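PDB 2JJQ: tRNA (uracil(54)-C(5))-methyltransferase, which catalyses the S-adenosyl-L-methionine-dependent methylation of uridine 54 in tRNA, forming 5-methyluridine. Local coordinates for residues Q277-N280 and L281-V285. Numbering follows the deposited sequence.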
loop_
_atom_site.group_PDB
_atom_site.type_symbol
_atom_site.label_atom_id
_atom_site.label_comp_id
_atom_site.label_asym_id
_atom_site.label_seq_id
_atom_site.Cartn_x
_atom_site.Cartn_y
_atom_site.Cartn_z
ATOM N N GLN A 277 11.264 -1.052 0.782
ATOM C CA GLN A 277 11.183 0.279 1.423
ATOM C C GLN A 277 10.702 0.171 2.835
ATOM O O GLN A 277 10.973 1.063 3.639
ATOM C CB GLN A 277 10.129 1.112 0.806
ATOM C CG GLN A 277 10.512 2.064 -0.155
ATOM C CD GLN A 277 11.604 3.111 0.184
ATOM O OE1 GLN A 277 12.414 3.063 1.150
ATOM N NE2 GLN A 277 11.684 4.014 -0.753
ATOM N N ALA A 278 9.902 -0.859 3.134
ATOM C CA ALA A 278 9.398 -1.011 4.502
ATOM C C ALA A 278 10.601 -1.096 5.442
ATOM O O ALA A 278 10.513 -0.677 6.580
ATOM C CB ALA A 278 8.545 -2.254 4.596
ATOM N N VAL A 279 11.688 -1.721 4.983
ATOM C CA VAL A 279 12.900 -1.850 5.804
ATOM C C VAL A 279 13.393 -0.420 6.098
ATOM O O VAL A 279 13.721 -0.096 7.250
ATOM C CB VAL A 279 13.978 -2.699 5.116
ATOM C CG1 VAL A 279 15.297 -2.626 5.888
ATOM C CG2 VAL A 279 13.477 -4.176 5.014
ATOM N N ASN A 280 13.469 0.423 5.070
ATOM C CA ASN A 280 13.939 1.815 5.323
ATOM C C ASN A 280 12.973 2.570 6.250
ATOM O O ASN A 280 13.399 3.371 7.069
ATOM C CB ASN A 280 14.068 2.558 4.014
ATOM C CG ASN A 280 15.250 2.090 3.210
ATOM O OD1 ASN A 280 16.202 1.485 3.756
ATOM N ND2 ASN A 280 15.232 2.376 1.921
ATOM N N LEU A 281 11.677 2.301 6.098
ATOM C CA LEU A 281 10.643 3.018 6.880
ATOM C C LEU A 281 10.756 2.693 8.365
ATOM O O LEU A 281 10.789 3.591 9.207
ATOM C CB LEU A 281 9.259 2.621 6.307
ATOM C CG LEU A 281 8.040 3.214 7.001
ATOM C CD1 LEU A 281 8.160 4.727 6.896
ATOM C CD2 LEU A 281 6.811 2.642 6.288
ATOM N N VAL A 282 10.879 1.410 8.725
ATOM C CA VAL A 282 10.999 1.067 10.168
ATOM C C VAL A 282 12.335 1.557 10.717
ATOM O O VAL A 282 12.395 1.969 11.846
ATOM C CB VAL A 282 10.784 -0.436 10.490
ATOM C CG1 VAL A 282 9.371 -0.833 10.080
ATOM C CG2 VAL A 282 11.785 -1.362 9.751
ATOM N N ARG A 283 13.399 1.493 9.915
ATOM C CA ARG A 283 14.705 2.002 10.388
ATOM C C ARG A 283 14.584 3.497 10.634
ATOM O O ARG A 283 15.083 3.997 11.660
ATOM C CB ARG A 283 15.770 1.738 9.338
ATOM C CG ARG A 283 16.129 0.262 9.244
ATOM C CD ARG A 283 17.227 0.150 8.146
ATOM N NE ARG A 283 17.639 -1.240 7.967
ATOM C CZ ARG A 283 18.521 -1.597 7.034
ATOM N NH1 ARG A 283 19.046 -0.641 6.227
ATOM N NH2 ARG A 283 18.868 -2.878 6.901
ATOM N N LYS A 284 13.903 4.194 9.712
ATOM C CA LYS A 284 13.820 5.667 9.821
ATOM C C LYS A 284 13.052 6.045 11.050
ATOM O O LYS A 284 13.478 6.937 11.759
ATOM C CB LYS A 284 13.150 6.328 8.605
ATOM C CG LYS A 284 13.184 7.888 8.659
ATOM C CD LYS A 284 14.673 8.302 8.281
ATOM C CE LYS A 284 15.005 9.731 8.395
ATOM N NZ LYS A 284 16.515 9.824 8.181
ATOM N N VAL A 285 11.895 5.406 11.273
ATOM C CA VAL A 285 11.137 5.646 12.501
ATOM C C VAL A 285 11.983 5.393 13.738
ATOM O O VAL A 285 11.982 6.232 14.663
ATOM C CB VAL A 285 9.818 4.866 12.538
ATOM C CG1 VAL A 285 9.123 5.000 13.932
ATOM C CG2 VAL A 285 8.892 5.376 11.342
HETATM O O HOH W 1 18.218 2.264 5.777
#
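Four successive i to i+4 backbone hydrogen bonds join Gln277-Asn280 to Leu281-Lys284. Leu281 N to Gln277 O is among the shortest at 2.8 Å, and Val282 N to Ala278 O the straightest, with an N-H...O angle of 168°. Among the side chains, Asn280 and Arg283 meet through one water, which donates to Asn280 OD1 at 3.0 Å and accepts from Arg283 NH1 at 3.1 Å, lying at the edge of the guanidinium and in its plane. The other end of the Asn280 amide is also used: ND2 donates to Gln277 OE1 at 3.0 Å, reaching it from above the carbonyl plane, 35° out. With both ends engaged, the rotation of the amide is probably fixed. Gln277 NE2 is held in turn by Val119 O and Asp410 O, and Arg283 NH2 forms a salt bridge with Asp259.

This stretch of regular alpha-helix is part of helix 275-288 of the class I-like methyltransferase domain, beside the cofactor site: the side chain of Leu281 lies about 6 Å from the bound S-adenosyl-L-homocysteine and about 4 Å from that of Glu419, the predicted proton acceptor.

Val279 and Arg283 run side by side. Val279 CG1, anti to the valine's own backbone N (chi1 171°), rests over one face of the guanidinium, 3.4 Å from Arg283 NE and offset toward the rim. The arginine chain, extended from CG to NE, runs alongside the valine and brings that face against CG1. On the buried flank, Val282 CG2 packs 3.4 Å from Val279 O, while Leu281 and Val282 reach Phe304 and Tyr307, respectively, on helix 303-310.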